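Local coordinates for type I site-specific restriction-modification system, R (Restriction) subunit (Vibrio vulnificus, PDB 3H1T), which probably couples ATP hydrolysis to DNA translocation and cleavage as the restriction subunit of a type I restriction-modification enzyme, at residues 97-100 and 101-104; 104-107 and 108-112; 419-422 and 423-427; 428-431 and 432-436. All coordinates share one frame; numbering follows the deposited sequence.

Contact 1 (97-100 and 101-104)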
loop_
_atom_site.group_PDB
_atom_site.type_symbol
_atom_site.label_atom_id
_atom_site.label_comp_id
_atom_site.label_asym_id
_atom_site.label_seq_id
_atom_site.Cartn_x
_atom_site.Cartn_y
_atom_site.Cartn_z
ATOM N N ASN A 97 -0.218 -40.791 -2.310
ATOM C CA ASN A 97 1.030 -41.521 -2.547
ATOM C C ASN A 97 2.322 -40.771 -2.230
ATOM O O ASN A 97 3.395 -41.374 -2.186
ATOM C CB ASN A 97 1.077 -41.999 -3.998
ATOM C CG ASN A 97 0.270 -41.104 -4.929
ATOM O OD1 ASN A 97 0.803 -40.531 -5.883
ATOM N ND2 ASN A 97 -1.028 -40.988 -4.659
ATOM N N SER A 98 2.240 -39.463 -2.018
ATOM C CA SER A 98 3.436 -38.682 -1.719
ATOM C C SER A 98 3.649 -38.399 -0.226
ATOM O O SER A 98 2.701 -38.286 0.545
ATOM C CB SER A 98 3.407 -37.359 -2.498
ATOM O OG SER A 98 2.190 -36.661 -2.306
ATOM N N PRO A 99 4.914 -38.282 0.192
ATOM C CA PRO A 99 5.316 -38.010 1.582
ATOM C C PRO A 99 4.761 -36.684 2.133
ATOM O O PRO A 99 4.715 -35.691 1.402
ATOM C CB PRO A 99 6.848 -38.019 1.492
ATOM C CG PRO A 99 7.114 -37.622 0.038
ATOM C CD PRO A 99 6.087 -38.429 -0.687
ATOM N N VAL A 100 4.346 -36.652 3.400
ATOM C CA VAL A 100 3.798 -35.420 3.977
ATOM C C VAL A 100 4.764 -34.252 4.085
ATOM O O VAL A 100 4.417 -33.135 3.729
ATOM C CB VAL A 100 3.227 -35.633 5.401
ATOM C CG1 VAL A 100 1.734 -35.854 5.325
ATOM C CG2 VAL A 100 3.926 -36.788 6.075
ATOM N N GLY A 101 5.969 -34.509 4.578
ATOM C CA GLY A 101 6.955 -33.457 4.736
ATOM C C GLY A 101 7.227 -32.643 3.489
ATOM O O GLY A 101 7.940 -31.646 3.551
ATOM N N GLN A 102 6.669 -33.067 2.360
ATOM C CA GLN A 102 6.888 -32.391 1.090
ATOM C C GLN A 102 6.279 -30.995 1.083
ATOM O O GLN A 102 6.983 -30.013 0.843
ATOM C CB GLN A 102 6.302 -33.236 -0.048
ATOM C CG GLN A 102 6.764 -32.837 -1.454
ATOM C CD GLN A 102 6.059 -33.645 -2.536
ATOM O OE1 GLN A 102 6.331 -34.838 -2.730
ATOM N NE2 GLN A 102 5.131 -33.003 -3.231
ATOM N N GLY A 103 4.980 -30.900 1.353
ATOM C CA GLY A 103 4.313 -29.606 1.355
ATOM C C GLY A 103 4.533 -28.716 2.567
ATOM O O GLY A 103 3.905 -27.664 2.655
HETATM N N MSE A 104 5.419 -29.103 3.481
HETATM C CA MSE A 104 5.636 -28.306 4.681
HETATM C C MSE A 104 6.161 -26.896 4.449
HETATM O O MSE A 104 5.567 -25.932 4.936
HETATM C CB MSE A 104 6.566 -29.031 5.662
HETATM C CG MSE A 104 6.549 -28.406 7.066
HETATM SE SE MSE A 104 4.867 -28.691 8.025
HETATM C CE MSE A 104 3.782 -27.265 7.303
#
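Pro99 and Gln102 meet across a tight bend of the chain, and most of the contact is made by backbone. Two hydrogen bonds span the bend, both weak. Gln102 N gives one to Pro99 O at 3.4 Å, and the position of this nitrogen is uncertain. Gly103 N gives the other to Val100 O at 3.3 Å, with a bent N-H...O angle of 129°. The chain thus makes a type I-like turn from Pro99 to Gln102, overlapped by the Gly103 bond, just before regular helix starts. Gly103 takes the N-cap position.

Side-chain contacts are few. CB of Gln102 lies 3.3 Å from Pro99 O. CG of Gln102 stands anti to the backbone N (chi1 -165°), and the extended chain passes slantwise across the proline ring, ending near Ser98. Its amide lies loosely near CB of Ser98 and CG of Pro99, but which end is nitrogen and which oxygen is doubtful. Pro99 and Gln102 are on the exposed side of the bend.

Other polar bonds tie the bend to its surroundings. Ser98 OG bonds Pro95 O, Ser98 O takes Asn123 ND2, and Val100 O takes Ser121 OG.

The bend links strand 86-93 to helix 104-114 in the mixed-sheet domain at the N-terminal end of the fragment. Val100 touches Leu139 of strand 137-140. Met104, at the helix start, rests on Leu128 and Phe130 of strand 127-131.

Contact 2 (104-107 and 108-112)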
loop_
_atom_site.group_PDB
_atom_site.type_symbol
_atom_site.label_atom_id
_atom_site.label_comp_id
_atom_site.label_asym_id
_atom_site.label_seq_id
_atom_site.Cartn_x
_atom_site.Cartn_y
_atom_site.Cartn_z
HETATM N N MSE A 104 5.419 -29.103 3.481
HETATM C CA MSE A 104 5.636 -28.306 4.681
HETATM C C MSE A 104 6.161 -26.896 4.449
HETATM O O MSE A 104 5.567 -25.932 4.936
HETATM C CB MSE A 104 6.566 -29.031 5.662
HETATM C CG MSE A 104 6.549 -28.406 7.066
HETATM SE SE MSE A 104 4.867 -28.691 8.025
HETATM C CE MSE A 104 3.782 -27.265 7.303
ATOM N N GLN A 105 7.264 -26.757 3.716
ATOM C CA GLN A 105 7.800 -25.425 3.483
ATOM C C GLN A 105 6.835 -24.594 2.639
ATOM O O GLN A 105 6.729 -23.393 2.838
ATOM C CB GLN A 105 9.233 -25.498 2.895
ATOM C CG GLN A 105 10.310 -25.602 4.026
ATOM C CD GLN A 105 11.774 -25.787 3.559
ATOM O OE1 GLN A 105 12.685 -25.919 4.384
ATOM N NE2 GLN A 105 11.996 -25.791 2.247
ATOM N N GLN A 106 6.101 -25.229 1.732
ATOM C CA GLN A 106 5.130 -24.487 0.926
ATOM C C GLN A 106 3.979 -23.971 1.796
ATOM O O GLN A 106 3.477 -22.869 1.596
ATOM C CB GLN A 106 4.560 -25.366 -0.196
ATOM C CG GLN A 106 3.481 -24.665 -1.045
ATOM C CD GLN A 106 3.985 -23.393 -1.722
ATOM O OE1 GLN A 106 4.826 -23.447 -2.625
ATOM N NE2 GLN A 106 3.478 -22.242 -1.281
ATOM N N ALA A 107 3.553 -24.788 2.751
ATOM C CA ALA A 107 2.470 -24.408 3.648
ATOM C C ALA A 107 2.943 -23.321 4.602
ATOM O O ALA A 107 2.194 -22.406 4.927
ATOM C CB ALA A 107 1.983 -25.617 4.431
ATOM N N LYS A 108 4.186 -23.431 5.057
ATOM C CA LYS A 108 4.763 -22.436 5.959
ATOM C C LYS A 108 4.868 -21.088 5.236
ATOM O O LYS A 108 4.657 -20.033 5.823
ATOM C CB LYS A 108 6.160 -22.877 6.427
ATOM C CG LYS A 108 6.144 -23.948 7.511
ATOM C CD LYS A 108 7.536 -24.420 7.916
ATOM C CE LYS A 108 8.483 -23.269 8.228
ATOM N NZ LYS A 108 9.551 -23.660 9.191
ATOM N N ASP A 109 5.185 -21.141 3.946
ATOM C CA ASP A 109 5.318 -19.935 3.142
ATOM C C ASP A 109 3.990 -19.192 2.999
ATOM O O ASP A 109 3.979 -17.969 2.953
ATOM C CB ASP A 109 5.873 -20.276 1.753
ATOM C CG ASP A 109 6.676 -19.134 1.145
ATOM O OD1 ASP A 109 7.792 -18.854 1.627
ATOM O OD2 ASP A 109 6.188 -18.516 0.176
ATOM N N TYR A 110 2.880 -19.924 2.924
ATOM C CA TYR A 110 1.561 -19.308 2.792
ATOM C C TYR A 110 1.121 -18.737 4.131
ATOM O O TYR A 110 0.411 -17.731 4.199
ATOM C CB TYR A 110 0.511 -20.327 2.336
ATOM C CG TYR A 110 0.552 -20.719 0.878
ATOM C CD1 TYR A 110 0.453 -19.762 -0.131
ATOM C CD2 TYR A 110 0.647 -22.056 0.507
ATOM C CE1 TYR A 110 0.450 -20.128 -1.486
ATOM C CE2 TYR A 110 0.644 -22.437 -0.836
ATOM C CZ TYR A 110 0.546 -21.466 -1.829
ATOM O OH TYR A 110 0.568 -21.844 -3.153
ATOM N N ALA A 111 1.532 -19.416 5.193
ATOM C CA ALA A 111 1.207 -19.004 6.544
ATOM C C ALA A 111 1.868 -17.667 6.784
ATOM O O ALA A 111 1.244 -16.716 7.239
ATOM C CB ALA A 111 1.724 -20.025 7.531
ATOM N N GLU A 112 3.153 -17.605 6.458
ATOM C CA GLU A 112 3.931 -16.387 6.619
ATOM C C GLU A 112 3.352 -15.252 5.753
ATOM O O GLU A 112 3.250 -14.117 6.212
ATOM C CB GLU A 112 5.401 -16.671 6.277
ATOM C CG GLU A 112 6.124 -17.460 7.378
ATOM C CD GLU A 112 7.254 -18.358 6.873
ATOM O OE1 GLU A 112 7.754 -18.122 5.755
ATOM O OE2 GLU A 112 7.649 -19.297 7.599
HETATM O O HOH W 1 4.732 -19.432 -1.959
#
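Gln106 folds over the ring of Tyr110 one turn further along helix 104-114. Its CG is anti to the backbone N (chi1 177°), and a bend at chi2 (59°) brings the amide back toward one face of the ring, where NE2 is modelled too close to be trusted. CG and CD of Gln106 each come within 3.6 Å of Tyr110 CE2. The amide and ring planes are 44° apart.

The tightly packed part faces the sheet. Selenomethionine Met104 bends its chain so that CE reaches 4.1 Å from CG of Lys108. CG of Lys108 lies 3.3 Å from Met104 O, which also accepts the hydrogen bond of Lys108 N at 2.9 Å. Lys108 makes a cation-pi contact with Phe130, and Glu112 OE2 bonds Tyr132 OH. Ala107 and Ala111 are buried; Ala111 touches Val90 and Ala119 of the two neighbouring strands.

This is the helix of a beta-alpha-beta crossover that joins the adjacent parallel strands 86-93 and 118-122. Gln106, Ala107 and Tyr110 touch Glu92 of the first strand. Glu92 probably belongs to the PD-(D/E)xK nuclease motif of type I restriction subunits.

The other side is loose. Gln105 is exposed, and its side chain makes no close contact with 108-112. A water donates to Asp109 OD2 at 2.7 Å. The same water accepts from Gln106 NE2 at 3.2 Å, a bond made less certain by the doubtful place of that nitrogen.

Contact 3 (419-422 and 423-427); sequences KART and DAFAK
Arg421 lays the aliphatic base of its side chain over one face of the Phe425 ring. This is a CH-pi contact: CB of Arg421 is 3.9 Å from the ring centroid and 27° off the ring normal. CD of Arg421 approaches the ring at Phe425 CZ. The chain is extended from CG to NE, so the guanidinium is carried past the ring. Phe425 has its CG anti to the carbonyl carbon (chi1 -58°), which swings the ring back beneath Arg421. The backbone O of Arg421 lies over the same face, 3.5 Å above the plane of the Phe425 ring. Tyr557 also stacks on Phe425.

Backbone hydrogen bonds start the new helix. Arg421 O accepts from Phe425 N at 3.1 Å in a nearly straight bond. It also takes a weak bond from Ala424 N. Thr422 O accepts from Ala426 N, likewise at 3.1 Å.

Further polar bonds join the two helices. Thr422 OG1 donates to Lys419 O at 3.1 Å, approaching from above the carbonyl plane. A water donates to Ala420 O at 3.2 Å and accepts a weak bond from Asp423 N. Thr422 OG1 also has a weak bond to His451, and Lys419 makes a salt bridge with Glu450.

Ala426 packs on Ala458, Leu459 and Leu462 of helix 449-462. The arrangement is a helix-to-helix junction: helix 412-420 breaks at Arg421, which holds the N-cap position of helix 422-436, in the RecA-like C-terminal helicase domain.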
loop_
_atom_site.group_PDB
_atom_site.type_symbol
_atom_site.label_atom_id
_atom_site.label_comp_id
_atom_site.label_asym_id
_atom_site.label_seq_id
_atom_site.Cartn_x
_atom_site.Cartn_y
_atom_site.Cartn_z
ATOM N N LYS A 419 17.731 23.460 -14.715
ATOM C CA LYS A 419 16.939 24.547 -15.287
ATOM C C LYS A 419 17.499 25.036 -16.622
ATOM O O LYS A 419 16.759 25.522 -17.472
ATOM C CB LYS A 419 16.858 25.716 -14.307
ATOM C CG LYS A 419 16.154 25.387 -13.011
ATOM C CD LYS A 419 16.162 26.586 -12.081
ATOM C CE LYS A 419 14.817 27.283 -12.055
ATOM N NZ LYS A 419 14.909 28.603 -11.387
ATOM N N ALA A 420 18.803 24.895 -16.808
ATOM C CA ALA A 420 19.439 25.329 -18.038
ATOM C C ALA A 420 19.147 24.345 -19.175
ATOM O O ALA A 420 19.311 24.666 -20.352
ATOM C CB ALA A 420 20.945 25.457 -17.818
ATOM N N ARG A 421 18.687 23.148 -18.832
ATOM C CA ARG A 421 18.406 22.149 -19.859
ATOM C C ARG A 421 16.932 21.871 -20.103
ATOM O O ARG A 421 16.575 20.900 -20.780
ATOM C CB ARG A 421 19.106 20.848 -19.500
ATOM C CG ARG A 421 20.606 21.005 -19.414
ATOM C CD ARG A 421 21.284 19.727 -18.974
ATOM N NE ARG A 421 22.728 19.900 -18.983
ATOM C CZ ARG A 421 23.551 19.374 -18.082
ATOM N NH1 ARG A 421 23.071 18.634 -17.087
ATOM N NH2 ARG A 421 24.854 19.594 -18.178
ATOM N N THR A 422 16.080 22.736 -19.571
ATOM C CA THR A 422 14.649 22.575 -19.722
ATOM C C THR A 422 14.209 22.255 -21.136
ATOM O O THR A 422 13.341 21.422 -21.334
ATOM C CB THR A 422 13.900 23.832 -19.247
ATOM O OG1 THR A 422 14.096 23.994 -17.835
ATOM C CG2 THR A 422 12.411 23.710 -19.558
ATOM N N ASP A 423 14.803 22.903 -22.128
ATOM C CA ASP A 423 14.404 22.643 -23.501
ATOM C C ASP A 423 14.894 21.312 -24.038
ATOM O O ASP A 423 14.264 20.733 -24.921
ATOM C CB ASP A 423 14.867 23.770 -24.410
ATOM C CG ASP A 423 13.798 24.813 -24.622
ATOM O OD1 ASP A 423 12.690 24.431 -25.039
ATOM O OD2 ASP A 423 14.061 26.010 -24.376
ATOM N N ALA A 424 16.018 20.818 -23.527
ATOM C CA ALA A 424 16.521 19.525 -23.994
ATOM C C ALA A 424 15.573 18.426 -23.534
ATOM O O ALA A 424 15.194 17.537 -24.296
ATOM C CB ALA A 424 17.914 19.266 -23.439
ATOM N N PHE A 425 15.216 18.503 -22.258
ATOM C CA PHE A 425 14.326 17.545 -21.631
ATOM C C PHE A 425 12.975 17.555 -22.310
ATOM O O PHE A 425 12.399 16.502 -22.594
ATOM C CB PHE A 425 14.153 17.880 -20.156
ATOM C CG PHE A 425 15.437 17.897 -19.390
ATOM C CD1 PHE A 425 16.590 17.312 -19.906
ATOM C CD2 PHE A 425 15.506 18.509 -18.159
ATOM C CE1 PHE A 425 17.792 17.351 -19.193
ATOM C CE2 PHE A 425 16.709 18.550 -17.443
ATOM C CZ PHE A 425 17.846 17.976 -17.961
ATOM N N ALA A 426 12.470 18.754 -22.584
ATOM C CA ALA A 426 11.172 18.878 -23.242
ATOM C C ALA A 426 11.209 18.281 -24.632
ATOM O O ALA A 426 10.253 17.645 -25.060
ATOM C CB ALA A 426 10.742 20.331 -23.320
ATOM N N LYS A 427 12.314 18.471 -25.344
ATOM C CA LYS A 427 12.403 17.920 -26.688
ATOM C C LYS A 427 12.454 16.400 -26.589
ATOM O O LYS A 427 11.719 15.694 -27.286
ATOM C CB LYS A 427 13.645 18.439 -27.432
ATOM C CG LYS A 427 13.475 18.359 -28.947
ATOM C CD LYS A 427 14.684 17.763 -29.659
ATOM C CE LYS A 427 14.485 17.702 -31.195
ATOM N NZ LYS A 427 13.499 16.660 -31.649
HETATM O O HOH W 2 17.942 23.593 -23.088
#

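Contact 4 (428-431 and 432-436); sequences HLTD and FMKRT
Asp431 and Arg435 meet one helical turn apart. Asp431 O accepts the backbone bond of Arg435 N at 3.0 Å and also packs over one face of the Arg435 guanidinium. A chi1 of 73° and a second bend at chi3 fold the arginine back along the helix. This brings its NH2 to a water, though the link is unusually short in the model and its length is doubtful. The water donates to His428 O at 3.0 Å. His428 O also accepts from Phe432 N, so it has two donors.

The next carbonyls are satisfied in helical order. Leu429 O takes Met433 N at 2.8 Å in a nearly straight bond, and Thr430 O takes Lys434 N. Near the helix end, Thr436 OG1 donates to Phe432 O at 2.9 Å.

Three polar side chains have partners outside the two segments. His428 ND1 bonds Tyr557 OH, Thr430 OG1 bonds Ala426 O and Asn463 ND2, and Asp431 OD2 forms a salt bridge with Lys427.

Leu429 and selenomethionine Met433 lie side by side, CD1 of Leu429 being 4.1 Å from CG of Met433. They pack on Val444, Val522 and Thr442. This is an amphipathic helix covering the central sheet of a RecA-like helicase C-terminal domain.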
loop_
_atom_site.group_PDB
_atom_site.type_symbol
_atom_site.label_atom_id
_atom_site.label_comp_id
_atom_site.label_asym_id
_atom_site.label_seq_id
_atom_site.Cartn_x
_atom_site.Cartn_y
_atom_site.Cartn_z
ATOM N N HIS A 428 13.310 15.892 -25.708
ATOM C CA HIS A 428 13.423 14.452 -25.542
ATOM C C HIS A 428 12.128 13.781 -25.077
ATOM O O HIS A 428 11.782 12.707 -25.563
ATOM C CB HIS A 428 14.553 14.125 -24.577
ATOM C CG HIS A 428 14.698 12.664 -24.318
ATOM N ND1 HIS A 428 13.936 12.002 -23.382
ATOM C CD2 HIS A 428 15.458 11.722 -24.925
ATOM C CE1 HIS A 428 14.218 10.712 -23.425
ATOM N NE2 HIS A 428 15.138 10.515 -24.353
ATOM N N LEU A 429 11.405 14.419 -24.159
ATOM C CA LEU A 429 10.143 13.868 -23.670
ATOM C C LEU A 429 9.103 13.828 -24.797
ATOM O O LEU A 429 8.343 12.856 -24.942
ATOM C CB LEU A 429 9.617 14.713 -22.501
ATOM C CG LEU A 429 8.303 14.282 -21.846
ATOM C CD1 LEU A 429 8.353 12.788 -21.585
ATOM C CD2 LEU A 429 8.078 15.054 -20.552
ATOM N N THR A 430 9.084 14.888 -25.605
ATOM C CA THR A 430 8.135 14.989 -26.712
ATOM C C THR A 430 8.366 13.921 -27.768
ATOM O O THR A 430 7.410 13.324 -28.267
ATOM C CB THR A 430 8.195 16.389 -27.383
ATOM O OG1 THR A 430 7.758 17.380 -26.441
ATOM C CG2 THR A 430 7.299 16.440 -28.629
ATOM N N ASP A 431 9.631 13.692 -28.117
ATOM C CA ASP A 431 9.974 12.676 -29.118
ATOM C C ASP A 431 9.598 11.320 -28.565
ATOM O O ASP A 431 9.047 10.483 -29.275
ATOM C CB ASP A 431 11.472 12.687 -29.431
ATOM C CG ASP A 431 11.878 13.835 -30.341
ATOM O OD1 ASP A 431 10.995 14.509 -30.920
ATOM O OD2 ASP A 431 13.106 14.041 -30.492
ATOM N N PHE A 432 9.890 11.112 -27.283
ATOM C CA PHE A 432 9.571 9.858 -26.618
ATOM C C PHE A 432 8.072 9.623 -26.735
ATOM O O PHE A 432 7.633 8.591 -27.233
ATOM C CB PHE A 432 10.010 9.909 -25.142
ATOM C CG PHE A 432 9.468 8.781 -24.306
ATOM C CD1 PHE A 432 8.188 8.861 -23.753
ATOM C CD2 PHE A 432 10.225 7.632 -24.076
ATOM C CE1 PHE A 432 7.670 7.815 -22.982
ATOM C CE2 PHE A 432 9.716 6.578 -23.307
ATOM C CZ PHE A 432 8.431 6.670 -22.759
HETATM N N MSE A 433 7.281 10.587 -26.291
HETATM C CA MSE A 433 5.834 10.452 -26.367
HETATM C C MSE A 433 5.313 10.285 -27.798
HETATM O O MSE A 433 4.306 9.609 -28.017
HETATM C CB MSE A 433 5.168 11.653 -25.688
HETATM C CG MSE A 433 5.439 11.695 -24.187
HETATM SE SE MSE A 433 4.524 13.100 -23.196
HETATM C CE MSE A 433 2.712 12.384 -23.293
ATOM N N LYS A 434 5.986 10.895 -28.769
ATOM C CA LYS A 434 5.573 10.783 -30.162
ATOM C C LYS A 434 5.778 9.350 -30.642
ATOM O O LYS A 434 4.992 8.837 -31.447
ATOM C CB LYS A 434 6.343 11.798 -31.047
ATOM C CG LYS A 434 5.680 13.184 -31.094
ATOM C CD LYS A 434 6.474 14.235 -31.883
ATOM C CE LYS A 434 5.619 15.489 -32.125
ATOM N NZ LYS A 434 6.404 16.661 -32.634
ATOM N N ARG A 435 6.808 8.684 -30.130
ATOM C CA ARG A 435 7.052 7.316 -30.542
ATOM C C ARG A 435 6.307 6.305 -29.683
ATOM O O ARG A 435 6.351 5.121 -29.980
ATOM C CB ARG A 435 8.560 6.996 -30.550
ATOM C CG ARG A 435 9.202 6.845 -29.187
ATOM C CD ARG A 435 10.672 6.495 -29.300
ATOM N NE ARG A 435 11.494 7.647 -29.639
ATOM C CZ ARG A 435 12.163 8.370 -28.747
ATOM N NH1 ARG A 435 12.103 8.058 -27.461
ATOM N NH2 ARG A 435 12.900 9.399 -29.142
ATOM N N THR A 436 5.593 6.760 -28.654
ATOM C CA THR A 436 4.863 5.831 -27.788
ATOM C C THR A 436 3.357 6.061 -27.663
ATOM O O THR A 436 2.576 5.202 -28.035
ATOM C CB THR A 436 5.471 5.804 -26.369
ATOM O OG1 THR A 436 5.511 7.139 -25.839
ATOM C CG2 THR A 436 6.883 5.229 -26.410
HETATM O O HOH W 3 13.407 10.700 -27.089
#

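In the fold
The four contacts form two pairs in different domains. Contacts 1 and 2 share Met104 and run in series, their centres about 13 Å apart, from the loop after strand 86-93 into helix 104-114. Contacts 3 and 4 adjoin on helix 422-436, with centres about 14 Å apart. Contacts 1 and 3 are about 61 Å apart between centres and lie on opposite sides of the chain's centre. Contacts 2 and 4 come closer, with nearest atoms about 34 Å apart. The first pair belongs to the probable nuclease domain and the second to the C-terminal helicase domain. In sequence, the seven-stranded parallel sheet of the first motor domain lies between them.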